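Local coordinates for thermostable monoacylglycerol lipase (Bacillus, PDB 4LHE), which catalyses the hydrolysis of monoacylglycerols to free fatty acid and glycerol, working within an alpha/beta hydrolase fold, at residues Lys178-Leu181 / Asp182-Val185; Asp72-Ala75 / Ser76-Gly80; Arg222-Tyr225 / His226-Leu230; Gln234-Ile237 / Ile238-Leu242. One frame throughout, in Å; residues are numbered along the deposited sequence.

Interaction 1: residues Lys178-Leu181 / Asp182-Val185; sequences KAKL and DRIV
K180 and R183 lie side by side and point the same way, the bent lysine chain passing over one face of the arginine guanidinium. K180 CE sits 3.2 Å from R183 NH2, and K180 CD keeps company with R183 NE at 3.4 Å, so it is the methylenes that meet the flat group. The two charges are close all the same, K180 NZ being 3.7 Å from R183 NH2. On the arginine's other branch R183 NH1 makes a salt bridge to D182 OD2 (2.8 Å), which probably offsets some of that repulsion. D182 has CG between its backbone N and carbonyl carbon (chi1 52°), and this lifts the carboxylate to where it meets R183. A second pair lies side by side: L181 CD2 and I184 CD1 touch at 4.1 Å, two buried apolar ends that both reach E108 of helix 98-109. Between these pairs the backbone winds tightly, with R183 N bonded to K180 O (3.0 Å) and I184 N to L181 O (2.8 Å), each donor standing well above the carbonyl plane. Such i to i+3 bonds mark a short 3-10 turn, here following helix 164-179 and leading the chain on to strand 188-193 of the alpha/beta hydrolase sheet.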
ATOM      1  N   LYS A 178      10.662  -8.823   1.906  1.00 43.52           N
ATOM      2  CA  LYS A 178      10.879  -9.482   3.185  1.00 44.46           C
ATOM      3  C   LYS A 178      12.365  -9.766   3.428  1.00 45.99           C
ATOM      4  O   LYS A 178      12.873  -9.582   4.537  1.00 46.14           O
ATOM      5  CB  LYS A 178      10.097 -10.787   3.217  1.00 45.22           C
ATOM      6  CG  LYS A 178      10.297 -11.599   4.475  1.00 45.09           C
ATOM      7  CD  LYS A 178       9.600 -12.930   4.295  1.00 47.44           C
ATOM      8  CE  LYS A 178       9.558 -13.735   5.573  1.00 48.51           C
ATOM      9  NZ  LYS A 178       8.434 -14.716   5.509  1.00 49.78           N
ATOM     10  N   ALA A 179      13.058 -10.199   2.379  1.00 45.90           N
ATOM     11  CA  ALA A 179      14.483 -10.508   2.468  1.00 47.98           C
ATOM     12  C   ALA A 179      15.294  -9.311   2.954  1.00 48.21           C
ATOM     13  O   ALA A 179      16.285  -9.465   3.680  1.00 49.13           O
ATOM     14  CB  ALA A 179      15.006 -10.987   1.115  1.00 47.76           C
ATOM     15  N   LYS A 180      14.866  -8.116   2.559  1.00 46.45           N
ATOM     16  CA  LYS A 180      15.654  -6.925   2.809  1.00 46.94           C
ATOM     17  C   LYS A 180      15.116  -6.017   3.911  1.00 46.10           C
ATOM     18  O   LYS A 180      15.464  -4.845   3.928  1.00 46.79           O
ATOM     19  CB  LYS A 180      15.793  -6.116   1.517  1.00 46.92           C
ATOM     20  CG  LYS A 180      16.523  -6.830   0.392  1.00 48.15           C
ATOM     21  CD  LYS A 180      18.016  -6.884   0.664  1.00 50.38           C
ATOM     22  CE  LYS A 180      18.498  -8.311   0.932  1.00 51.55           C
ATOM     23  NZ  LYS A 180      18.925  -9.012  -0.317  1.00 52.08           N
ATOM     24  N   LEU A 181      14.302  -6.543   4.831  1.00 45.74           N
ATOM     25  CA  LEU A 181      13.737  -5.732   5.924  1.00 45.44           C
ATOM     26  C   LEU A 181      14.803  -5.016   6.755  1.00 47.05           C
ATOM     27  O   LEU A 181      14.647  -3.847   7.132  1.00 47.52           O
ATOM     28  CB  LEU A 181      12.839  -6.586   6.828  1.00 45.34           C
ATOM     29  CG  LEU A 181      11.493  -6.957   6.193  1.00 44.85           C
ATOM     30  CD1 LEU A 181      10.653  -7.868   7.069  1.00 43.12           C
ATOM     31  CD2 LEU A 181      10.711  -5.681   5.836  1.00 43.22           C
ATOM     32  N   ASP A 182      15.898  -5.724   7.014  1.00 48.53           N
ATOM     33  CA  ASP A 182      17.032  -5.206   7.778  1.00 50.11           C
ATOM     34  C   ASP A 182      17.603  -3.888   7.231  1.00 50.34           C
ATOM     35  O   ASP A 182      18.270  -3.146   7.957  1.00 51.79           O
ATOM     36  CB  ASP A 182      18.122  -6.278   7.808  1.00 51.17           C
ATOM     37  CG  ASP A 182      18.463  -6.785   6.421  1.00 52.08           C
ATOM     38  OD1 ASP A 182      17.803  -7.745   5.948  1.00 51.76           O
ATOM     39  OD2 ASP A 182      19.379  -6.209   5.797  1.00 52.76           O
ATOM     40  N   ARG A 183      17.344  -3.600   5.958  1.00 48.76           N
ATOM     41  CA  ARG A 183      17.773  -2.337   5.344  1.00 49.83           C
ATOM     42  C   ARG A 183      16.996  -1.126   5.881  1.00 49.33           C
ATOM     43  O   ARG A 183      17.431   0.017   5.723  1.00 50.12           O
ATOM     44  CB  ARG A 183      17.604  -2.393   3.818  1.00 49.53           C
ATOM     45  CG  ARG A 183      18.182  -3.645   3.121  1.00 50.79           C
ATOM     46  CD  ARG A 183      19.668  -3.504   2.777  1.00 52.97           C
ATOM     47  NE  ARG A 183      20.140  -4.539   1.844  1.00 54.04           N
ATOM     48  CZ  ARG A 183      20.772  -5.658   2.206  1.00 55.16           C
ATOM     49  NH1 ARG A 183      21.014  -5.902   3.490  1.00 55.22           N
ATOM     50  NH2 ARG A 183      21.167  -6.538   1.285  1.00 54.71           N
ATOM     51  N   ILE A 184      15.839  -1.379   6.495  1.00 37.02           N
ATOM     52  CA  ILE A 184      14.969  -0.304   6.974  1.00 36.13           C
ATOM     53  C   ILE A 184      15.378   0.176   8.368  1.00 36.98           C
ATOM     54  O   ILE A 184      15.349  -0.595   9.320  1.00 37.58           O
ATOM     55  CB  ILE A 184      13.488  -0.750   7.015  1.00 36.22           C
ATOM     56  CG1 ILE A 184      13.009  -1.158   5.622  1.00 34.34           C
ATOM     57  CG2 ILE A 184      12.618   0.374   7.518  1.00 35.29           C
ATOM     58  CD1 ILE A 184      11.565  -1.705   5.601  1.00 33.76           C
ATOM     59  N   VAL A 185      15.738   1.453   8.493  1.00 37.32           N
ATOM     60  CA  VAL A 185      16.113   1.992   9.800  1.00 38.41           C
ATOM     61  C   VAL A 185      15.267   3.189  10.291  1.00 38.25           C
ATOM     62  O   VAL A 185      15.511   3.709  11.392  1.00 38.22           O
ATOM     63  CB  VAL A 185      17.614   2.383   9.843  1.00 39.37           C
ATOM     64  CG1 VAL A 185      18.499   1.213   9.430  1.00 40.05           C
ATOM     65  CG2 VAL A 185      17.865   3.590   8.968  1.00 38.59           C
TER

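Interaction 2: residues Asp72-Ala75 / Ser76-Gly80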
ATOM      1  N   ASP A  72       7.211  -2.470 -12.763  1.00 34.85           N
ATOM      2  CA  ASP A  72       6.387  -1.330 -13.168  1.00 34.08           C
ATOM      3  C   ASP A  72       5.772  -0.608 -11.951  1.00 32.54           C
ATOM      4  O   ASP A  72       5.709   0.622 -11.911  1.00 31.30           O
ATOM      5  CB  ASP A  72       5.270  -1.774 -14.133  1.00 34.01           C
ATOM      6  CG  ASP A  72       5.801  -2.237 -15.494  1.00 36.50           C
ATOM      7  OD1 ASP A  72       6.776  -1.648 -15.999  1.00 35.88           O
ATOM      8  OD2 ASP A  72       5.226  -3.191 -16.063  1.00 37.11           O
ATOM      9  N   TRP A  73       5.310  -1.390 -10.979  1.00 33.10           N
ATOM     10  CA  TRP A  73       4.659  -0.859  -9.782  1.00 31.85           C
ATOM     11  C   TRP A  73       5.670  -0.121  -8.930  1.00 32.18           C
ATOM     12  O   TRP A  73       5.394   0.981  -8.435  1.00 31.00           O
ATOM     13  CB  TRP A  73       3.999  -1.991  -8.975  1.00 32.43           C
ATOM     14  CG  TRP A  73       3.095  -2.858  -9.820  1.00 33.63           C
ATOM     15  CD1 TRP A  73       2.403  -2.480 -10.941  1.00 33.12           C
ATOM     16  CD2 TRP A  73       2.801  -4.247  -9.616  1.00 34.40           C
ATOM     17  NE1 TRP A  73       1.702  -3.557 -11.444  1.00 34.93           N
ATOM     18  CE2 TRP A  73       1.932  -4.650 -10.648  1.00 35.66           C
ATOM     19  CE3 TRP A  73       3.190  -5.188  -8.658  1.00 35.52           C
ATOM     20  CZ2 TRP A  73       1.440  -5.952 -10.744  1.00 37.09           C
ATOM     21  CZ3 TRP A  73       2.709  -6.489  -8.767  1.00 37.17           C
ATOM     22  CH2 TRP A  73       1.849  -6.853  -9.799  1.00 37.32           C
ATOM     23  N   VAL A  74       6.851  -0.717  -8.777  1.00 33.01           N
ATOM     24  CA  VAL A  74       7.966  -0.036  -8.114  1.00 33.51           C
ATOM     25  C   VAL A  74       8.297   1.276  -8.805  1.00 32.44           C
ATOM     26  O   VAL A  74       8.532   2.302  -8.146  1.00 31.61           O
ATOM     27  CB  VAL A  74       9.224  -0.936  -8.024  1.00 34.99           C
ATOM     28  CG1 VAL A  74      10.463  -0.105  -7.656  1.00 34.67           C
ATOM     29  CG2 VAL A  74       8.986  -2.021  -7.003  1.00 35.28           C
ATOM     30  N   ALA A  75       8.304   1.255 -10.137  1.00 32.94           N
ATOM     31  CA  ALA A  75       8.588   2.465 -10.886  1.00 32.29           C
ATOM     32  C   ALA A  75       7.542   3.548 -10.599  1.00 30.82           C
ATOM     33  O   ALA A  75       7.900   4.708 -10.429  1.00 30.73           O
ATOM     34  CB  ALA A  75       8.694   2.178 -12.371  1.00 32.39           C
ATOM     35  N   SER A  76       6.261   3.174 -10.532  1.00 29.96           N
ATOM     36  CA  SER A  76       5.197   4.140 -10.222  1.00 29.00           C
ATOM     37  C   SER A  76       5.435   4.784  -8.877  1.00 28.08           C
ATOM     38  O   SER A  76       5.253   5.983  -8.725  1.00 28.15           O
ATOM     39  CB  SER A  76       3.826   3.458 -10.170  1.00 28.57           C
ATOM     40  OG  SER A  76       3.447   2.964 -11.428  1.00 28.52           O
ATOM     41  N   VAL A  77       5.809   3.971  -7.892  1.00 29.04           N
ATOM     42  CA  VAL A  77       6.076   4.475  -6.546  1.00 29.35           C
ATOM     43  C   VAL A  77       7.365   5.297  -6.490  1.00 29.93           C
ATOM     44  O   VAL A  77       7.447   6.305  -5.772  1.00 29.73           O
ATOM     45  CB  VAL A  77       6.158   3.324  -5.545  1.00 29.61           C
ATOM     46  CG1 VAL A  77       6.374   3.863  -4.154  1.00 31.29           C
ATOM     47  CG2 VAL A  77       4.873   2.523  -5.594  1.00 29.57           C
ATOM     48  N   GLU A  78       8.373   4.875  -7.252  1.00 30.80           N
ATOM     49  CA  GLU A  78       9.647   5.604  -7.293  1.00 31.83           C
ATOM     50  C   GLU A  78       9.478   7.006  -7.849  1.00 31.11           C
ATOM     51  O   GLU A  78      10.103   7.954  -7.366  1.00 31.73           O
ATOM     52  CB  GLU A  78      10.676   4.859  -8.147  1.00 32.83           C
ATOM     53  CG  GLU A  78      11.392   3.734  -7.424  1.00 34.60           C
ATOM     54  CD  GLU A  78      12.463   4.233  -6.464  1.00 35.96           C
ATOM     55  OE1 GLU A  78      12.637   5.471  -6.315  1.00 35.41           O
ATOM     56  OE2 GLU A  78      13.142   3.368  -5.866  1.00 36.67           O
ATOM     57  N   GLU A  79       8.652   7.113  -8.888  1.00 30.83           N
ATOM     58  CA  GLU A  79       8.309   8.379  -9.546  1.00 30.00           C
ATOM     59  C   GLU A  79       7.493   9.264  -8.608  1.00 29.43           C
ATOM     60  O   GLU A  79       7.611  10.497  -8.636  1.00 29.62           O
ATOM     61  CB  GLU A  79       7.528   8.079 -10.832  1.00 29.80           C
ATOM     62  CG  GLU A  79       6.714   9.229 -11.401  0.63 29.27           C
ATOM     63  CD  GLU A  79       5.972   8.846 -12.682  0.67 29.08           C
ATOM     64  OE1 GLU A  79       6.307   9.393 -13.753  0.56 29.55           O
ATOM     65  OE2 GLU A  79       5.047   8.011 -12.617  0.62 28.29           O
ATOM     66  N   GLY A  80       6.666   8.649  -7.764  1.00 28.63           N
ATOM     67  CA  GLY A  80       5.963   9.416  -6.744  1.00 28.12           C
ATOM     68  C   GLY A  80       6.893   9.925  -5.650  1.00 29.08           C
ATOM     69  O   GLY A  80       6.768  11.057  -5.178  1.00 29.77           O
TER
HETATM   70  O   HOH W   1       5.426   2.345 -13.939  1.00 33.21           O
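D72 O is gripped from two directions: S76 N gives it a backbone hydrogen bond of 3.0 Å, and a water donates a second one at 2.7 Å. The same water also meets S76 OG at 3.3 Å, so it bridges the carbonyl and the hydroxyl one turn further on. S76 holds OG beside its own backbone N (chi1 -66°), which turns the hydroxyl back to the side of the helix where D72 O and the water lie. That hydroxyl is engaged beyond the helix too, since it is hydrogen-bonded to K56 N. The next rungs follow the regular i to i+4 pattern of an alpha helix. V77 N bonds to W73 O at 3.1 Å, while V77 CG2 leans against the same oxygen. E78 N reaches V74 O at 2.7 Å, nearly along the C=O axis (160°), and E79 N closes on A75 O at 3.0 Å. Beside the E78 rung two side chains run alongside each other: V74 CG1 packs on E78 CG at 4.0 Å. The glutamate is bent at its second torsion (chi2 -76°), and the carboxylate leads away from V74 to a hydrogen bond with H110 NE2. The apolar flank of this helix, 70-87, is wedged into the fold: W73 rests on M98, V74 on L102 and Y105, and V77 on L106, all of helix 98-109, while V77 also reaches L24 and V26 of strand 21-26 in the central sheet.

Interaction 3: residues Arg222-Tyr225 / His226-Leu230. With SO4 (sulfate ion), chain D.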
ATOM      1  N   ARG A 222      -9.298  -2.687  15.647  1.00 40.87           N
ATOM      2  CA  ARG A 222     -10.257  -3.656  16.187  1.00 42.63           C
ATOM      3  C   ARG A 222     -11.603  -3.733  15.474  1.00 43.21           C
ATOM      4  O   ARG A 222     -12.327  -4.727  15.629  1.00 43.86           O
ATOM      5  CB  ARG A 222     -10.468  -3.408  17.684  1.00 44.83           C
ATOM      6  CG  ARG A 222      -9.785  -4.437  18.567  1.00 47.03           C
ATOM      7  CD  ARG A 222      -8.707  -3.867  19.495  1.00 46.69           C
ATOM      8  NE  ARG A 222      -7.785  -4.944  19.863  1.00 49.28           N
ATOM      9  CZ  ARG A 222      -6.892  -4.896  20.845  1.00 50.32           C
ATOM     10  NH1 ARG A 222      -6.774  -3.809  21.597  1.00 50.55           N
ATOM     11  NH2 ARG A 222      -6.112  -5.945  21.065  1.00 51.48           N
ATOM     12  N   ASN A 223     -11.940  -2.705  14.696  1.00 41.66           N
ATOM     13  CA  ASN A 223     -13.243  -2.661  14.027  1.00 42.16           C
ATOM     14  C   ASN A 223     -13.129  -2.632  12.496  1.00 40.90           C
ATOM     15  O   ASN A 223     -13.978  -2.059  11.819  1.00 40.82           O
ATOM     16  CB  ASN A 223     -14.045  -1.446  14.515  1.00 42.28           C
ATOM     17  CG  ASN A 223     -15.557  -1.615  14.334  1.00 44.55           C
ATOM     18  OD1 ASN A 223     -16.056  -2.725  14.100  1.00 44.51           O
ATOM     19  ND2 ASN A 223     -16.289  -0.506  14.441  1.00 43.43           N
ATOM     20  N   SER A 224     -12.086  -3.249  11.951  1.00 40.07           N
ATOM     21  CA  SER A 224     -11.855  -3.188  10.513  1.00 38.27           C
ATOM     22  C   SER A 224     -11.407  -4.513   9.959  1.00 37.48           C
ATOM     23  O   SER A 224     -10.690  -5.257  10.619  1.00 38.64           O
ATOM     24  CB  SER A 224     -10.772  -2.156  10.184  1.00 36.95           C
ATOM     25  OG  SER A 224     -11.198  -0.854  10.503  1.00 37.34           O
ATOM     26  N   TYR A 225     -11.793  -4.790   8.723  1.00 37.01           N
ATOM     27  CA  TYR A 225     -11.210  -5.915   8.015  1.00 37.11           C
ATOM     28  C   TYR A 225     -10.099  -5.375   7.113  1.00 34.85           C
ATOM     29  O   TYR A 225      -9.695  -4.211   7.233  1.00 33.78           O
ATOM     30  CB  TYR A 225     -12.223  -6.579   7.084  1.00 37.84           C
ATOM     31  CG  TYR A 225     -13.424  -7.187   7.770  1.00 39.73           C
ATOM     32  CD1 TYR A 225     -13.410  -7.479   9.131  1.00 40.66           C
ATOM     33  CD2 TYR A 225     -14.580  -7.470   7.045  1.00 40.73           C
ATOM     34  CE1 TYR A 225     -14.527  -8.034   9.749  1.00 43.15           C
ATOM     35  CE2 TYR A 225     -15.693  -8.021   7.649  1.00 42.04           C
ATOM     36  CZ  TYR A 225     -15.661  -8.304   8.997  1.00 43.57           C
ATOM     37  OH  TYR A 225     -16.777  -8.853   9.587  1.00 45.94           O
ATOM     38  N   HIS A 226      -9.618  -6.220   6.212  1.00 34.24           N
ATOM     39  CA  HIS A 226      -8.445  -5.894   5.399  1.00 32.91           C
ATOM     40  C   HIS A 226      -8.312  -4.471   4.865  1.00 31.18           C
ATOM     41  O   HIS A 226      -7.257  -3.846   5.017  1.00 30.54           O
ATOM     42  CB  HIS A 226      -8.341  -6.847   4.220  1.00 32.18           C
ATOM     43  CG  HIS A 226      -7.090  -6.670   3.418  1.00 30.68           C
ATOM     44  ND1 HIS A 226      -5.837  -6.693   3.990  1.00 30.34           N
ATOM     45  CD2 HIS A 226      -6.895  -6.482   2.090  1.00 29.96           C
ATOM     46  CE1 HIS A 226      -4.921  -6.533   3.050  1.00 28.75           C
ATOM     47  NE2 HIS A 226      -5.537  -6.402   1.887  1.00 29.07           N
ATOM     48  N   VAL A 227      -9.359  -3.984   4.210  1.00 31.25           N
ATOM     49  CA  VAL A 227      -9.314  -2.670   3.555  1.00 31.37           C
ATOM     50  C   VAL A 227      -9.542  -1.573   4.591  1.00 31.38           C
ATOM     51  O   VAL A 227     -10.521  -0.833   4.520  1.00 32.24           O
ATOM     52  CB  VAL A 227     -10.377  -2.554   2.470  1.00 31.48           C
ATOM     53  CG1 VAL A 227     -10.135  -1.295   1.600  1.00 30.50           C
ATOM     54  CG2 VAL A 227     -10.349  -3.793   1.599  1.00 31.19           C
ATOM     55  N   ALA A 228      -8.627  -1.486   5.553  1.00 31.21           N
ATOM     56  CA  ALA A 228      -8.812  -0.684   6.770  1.00 31.98           C
ATOM     57  C   ALA A 228      -8.917   0.835   6.512  1.00 32.15           C
ATOM     58  O   ALA A 228      -9.538   1.561   7.282  1.00 32.44           O
ATOM     59  CB  ALA A 228      -7.672  -0.997   7.755  1.00 31.49           C
ATOM     60  N   THR A 229      -8.315   1.297   5.416  1.00 31.15           N
ATOM     61  CA  THR A 229      -8.268   2.725   5.085  1.00 30.31           C
ATOM     62  C   THR A 229      -9.645   3.258   4.705  1.00 31.53           C
ATOM     63  O   THR A 229      -9.892   4.469   4.728  1.00 30.88           O
ATOM     64  CB  THR A 229      -7.297   2.978   3.924  1.00 28.73           C
ATOM     65  OG1 THR A 229      -7.645   2.119   2.825  1.00 28.16           O
ATOM     66  CG2 THR A 229      -5.853   2.685   4.347  1.00 27.57           C
ATOM     67  N   LEU A 230     -10.541   2.348   4.335  1.00 32.44           N
ATOM     68  CA  LEU A 230     -11.901   2.726   3.990  1.00 32.67           C
ATOM     69  C   LEU A 230     -12.889   2.248   5.056  1.00 34.07           C
ATOM     70  O   LEU A 230     -14.089   2.549   4.977  1.00 34.69           O
ATOM     71  CB  LEU A 230     -12.298   2.100   2.658  1.00 33.08           C
ATOM     72  CG  LEU A 230     -11.582   2.510   1.375  1.00 32.07           C
ATOM     73  CD1 LEU A 230     -12.153   1.714   0.208  1.00 32.78           C
ATOM     74  CD2 LEU A 230     -11.752   3.965   1.131  1.00 30.69           C
TER
HETATM   75  S   SO4 D 302      -4.724  -5.446  -1.694  1.00 44.98           S
HETATM   76  O1  SO4 D 302      -5.261  -5.627  -3.041  1.00 45.35           O
HETATM   77  O2  SO4 D 302      -5.296  -4.222  -1.093  1.00 38.45           O
HETATM   78  O3  SO4 D 302      -5.105  -6.593  -0.869  1.00 47.54           O
HETATM   79  O4  SO4 D 302      -3.265  -5.391  -1.803  1.00 36.16           O
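Y225 O faces the turn that follows it without being bonded there: V227 N is 3.1 Å away and A228 N 3.4 Å, but both angles are poor. No hydrogen bond spans the two segments. The bend is instead an inverse gamma turn centred on V227, with a weak bond from A228 N to H226 O. Just before it, H226 is thrown out into the probable active site. Its CG stands opposite the backbone N (chi1 -174°), and NE2 donates to O3 of a bound sulfate at 2.8 Å, the N-H...O angle being 147°. The sulfate meets the imidazole at its edge, with the sulphur in the ring plane. The other ring nitrogen, ND1, is bonded to D196 OD2, and the geometry with S97 is consistent with the Ser-His-Asp triad of the alpha/beta hydrolases. The sulfate, probably from the crystallisation liquor, is also held by S97 OG and by the backbone N-H groups of F29 and T30. With an alanine here, D196 OD2 and sulfate O3 would probably both be left without their imidazole partner. Across the turn, S224 CB touches A228 CB at 4.1 Å, while S224 OG turns to D233 OD2.

Interaction 4: residues Gln234-Ile237 / Ile238-Leu242; sequences QPMI and IERSL
I238, packed against Q234, begins the second turn of helix 234-247, the C-terminal helix of this alpha/beta hydrolase fold. Its N-H bonds to Q234 O at 3.0 Å, almost in line with the carbonyl (162°). The two side chains lie side by side, and I238 CD1 touches Q234 CG at 3.9 Å. Q234 runs out extended from there, its NE2 bonded to T229 O, while I238 leans on A42 of helix 37-45. E239 follows, with its N bonded to P235 O at 2.9 Å; the proline, sitting in the first turn, has no N-H of its own to give. The glutamate chain stretches straight away from the helix, and only its CB stays close to P235 O. R240 N donates to M236 O at 2.9 Å. The arginine holds CG beside its own backbone N (chi1 -73°), which keeps it near that oxygen; a bend at chi2 then turns the rest of the chain, and the methionine methyl CE comes obliquely to the guanidinium, 4.3 Å from NE. S241 then grips I237 O twice, from opposite faces of the carbonyl plane: N at 3.1 Å and OG at 2.6 Å. The hydroxyl lies beside its own backbone N (chi1 -60°), folded back against the turn before, and the buried serine is in contact with Y43 and F191. With an alanine here the hydroxyl bond is gone, and of these two grips I237 O would probably keep just the longer one, from S241 N on one face of its plane. L242 carries the ladder on, its N reaching I238 O at 3.0 Å.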
ATOM      1  N   GLN A 234     -10.914   3.996   9.909  1.00 33.78           N
ATOM      2  CA  GLN A 234     -10.339   5.104   9.116  1.00 32.90           C
ATOM      3  C   GLN A 234      -9.920   6.352   9.928  1.00 31.87           C
ATOM      4  O   GLN A 234      -8.789   6.804   9.807  1.00 31.33           O
ATOM      5  CB  GLN A 234     -11.272   5.503   7.962  1.00 31.58           C
ATOM      6  CG  GLN A 234     -10.717   6.592   7.057  1.00 30.43           C
ATOM      7  CD  GLN A 234     -11.761   7.130   6.111  1.00 29.99           C
ATOM      8  OE1 GLN A 234     -12.496   8.063   6.445  1.00 29.48           O
ATOM      9  NE2 GLN A 234     -11.836   6.551   4.913  1.00 29.80           N
ATOM     10  N   PRO A 235     -10.814   6.907  10.765  1.00 32.88           N
ATOM     11  CA  PRO A 235     -10.387   8.109  11.499  1.00 31.91           C
ATOM     12  C   PRO A 235      -9.224   7.838  12.467  1.00 33.17           C
ATOM     13  O   PRO A 235      -8.346   8.696  12.645  1.00 32.50           O
ATOM     14  CB  PRO A 235     -11.645   8.508  12.281  1.00 33.47           C
ATOM     15  CG  PRO A 235     -12.785   7.798  11.589  1.00 33.29           C
ATOM     16  CD  PRO A 235     -12.204   6.525  11.094  1.00 34.69           C
ATOM     17  N   MET A 236      -9.203   6.656  13.074  1.00 33.88           N
ATOM     18  CA  MET A 236      -8.101   6.270  13.944  1.00 34.48           C
ATOM     19  C   MET A 236      -6.765   6.181  13.167  1.00 33.72           C
ATOM     20  O   MET A 236      -5.728   6.676  13.622  1.00 33.36           O
ATOM     21  CB  MET A 236      -8.434   4.951  14.651  1.00 36.24           C
ATOM     22  CG  MET A 236      -7.269   4.361  15.414  1.00 38.03           C
ATOM     23  SD  MET A 236      -7.674   2.925  16.428  1.00 40.90           S
ATOM     24  CE  MET A 236      -6.163   2.831  17.403  1.00 38.93           C
ATOM     25  N   ILE A 237      -6.794   5.583  11.985  1.00 32.75           N
ATOM     26  CA  ILE A 237      -5.601   5.559  11.134  1.00 31.74           C
ATOM     27  C   ILE A 237      -5.097   6.954  10.792  1.00 30.34           C
ATOM     28  O   ILE A 237      -3.891   7.218  10.828  1.00 29.91           O
ATOM     29  CB  ILE A 237      -5.866   4.806   9.816  1.00 31.26           C
ATOM     30  CG1 ILE A 237      -6.246   3.349  10.103  1.00 32.17           C
ATOM     31  CG2 ILE A 237      -4.630   4.869   8.903  1.00 29.92           C
ATOM     32  CD1 ILE A 237      -6.694   2.572   8.825  1.00 31.40           C
ATOM     33  N   ILE A 238      -6.021   7.848  10.448  1.00 29.91           N
ATOM     34  CA  ILE A 238      -5.656   9.206  10.087  1.00 28.79           C
ATOM     35  C   ILE A 238      -5.058   9.976  11.280  1.00 29.41           C
ATOM     36  O   ILE A 238      -4.017  10.625  11.147  1.00 28.65           O
ATOM     37  CB  ILE A 238      -6.862   9.960   9.468  1.00 28.47           C
ATOM     38  CG1 ILE A 238      -7.114   9.479   8.024  1.00 26.78           C
ATOM     39  CG2 ILE A 238      -6.625  11.465   9.503  1.00 26.99           C
ATOM     40  CD1 ILE A 238      -8.509   9.838   7.448  1.00 26.41           C
ATOM     41  N   GLU A 239      -5.708   9.889  12.434  1.00 30.74           N
ATOM     42  CA  GLU A 239      -5.310  10.640  13.628  1.00 31.85           C
ATOM     43  C   GLU A 239      -3.982  10.128  14.215  1.00 32.24           C
ATOM     44  O   GLU A 239      -3.123  10.921  14.623  1.00 31.87           O
ATOM     45  CB  GLU A 239      -6.463  10.596  14.660  1.00 33.10           C
ATOM     46  CG  GLU A 239      -6.154  11.108  16.062  1.00 35.50           C
ATOM     47  CD  GLU A 239      -7.376  11.045  16.998  1.00 38.42           C
ATOM     48  OE1 GLU A 239      -8.390  10.384  16.641  1.00 36.84           O
ATOM     49  OE2 GLU A 239      -7.322  11.666  18.089  1.00 38.74           O
ATOM     50  N   ARG A 240      -3.791   8.809  14.228  1.00 32.63           N
ATOM     51  CA  ARG A 240      -2.532   8.242  14.708  1.00 33.36           C
ATOM     52  C   ARG A 240      -1.368   8.509  13.752  1.00 32.19           C
ATOM     53  O   ARG A 240      -0.228   8.673  14.192  1.00 32.37           O
ATOM     54  CB  ARG A 240      -2.670   6.738  14.973  1.00 35.23           C
ATOM     55  CG  ARG A 240      -3.469   6.405  16.217  1.00 37.25           C
ATOM     56  CD  ARG A 240      -2.631   6.564  17.494  1.00 39.18           C
ATOM     57  NE  ARG A 240      -2.813   5.410  18.373  1.00 41.28           N
ATOM     58  CZ  ARG A 240      -1.838   4.576  18.711  1.00 40.75           C
ATOM     59  NH1 ARG A 240      -0.605   4.784  18.259  1.00 40.11           N
ATOM     60  NH2 ARG A 240      -2.090   3.541  19.500  1.00 42.57           N
ATOM     61  N   SER A 241      -1.645   8.543  12.450  1.00 30.52           N
ATOM     62  CA  SER A 241      -0.598   8.834  11.481  1.00 29.49           C
ATOM     63  C   SER A 241      -0.136  10.295  11.584  1.00 29.12           C
ATOM     64  O   SER A 241       1.064  10.586  11.520  1.00 29.31           O
ATOM     65  CB  SER A 241      -1.076   8.506  10.055  1.00 27.90           C
ATOM     66  OG  SER A 241      -1.426   7.132   9.935  1.00 28.78           O
ATOM     67  N   LEU A 242      -1.094  11.206  11.705  1.00 28.80           N
ATOM     68  CA  LEU A 242      -0.808  12.636  11.852  1.00 28.50           C
ATOM     69  C   LEU A 242       0.065  12.896  13.073  1.00 29.93           C
ATOM     70  O   LEU A 242       0.989  13.710  13.024  1.00 30.54           O
ATOM     71  CB  LEU A 242      -2.130  13.410  11.970  1.00 28.04           C
ATOM     72  CG  LEU A 242      -2.780  13.602  10.597  1.00 27.58           C
ATOM     73  CD1 LEU A 242      -4.108  14.313  10.639  1.00 27.44           C
ATOM     74  CD2 LEU A 242      -1.824  14.379   9.709  1.00 26.55           C
TER

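Along the chain the order is interaction 2, 1, 3, 4, one after another with none nested. Interactions 3 and 4 are neighbours: their centres are about 12 Å apart, and they touch where A228 O packs on I237 CD1. The loop carrying H226 leads, a few residues on, into helix 234-247, beside strand 216-221 at one end of the sheet. Interactions 1 and 2 stand off, their centres about 19 Å apart, yet both rest on helix 98-109. Interactions 2 and 3 lie on opposite sides of the chain's centre, about 25 Å between centres. The probable triad residues S97, D196 and H226 all sit just after strands of the central sheet, and interaction 3 holds the histidine.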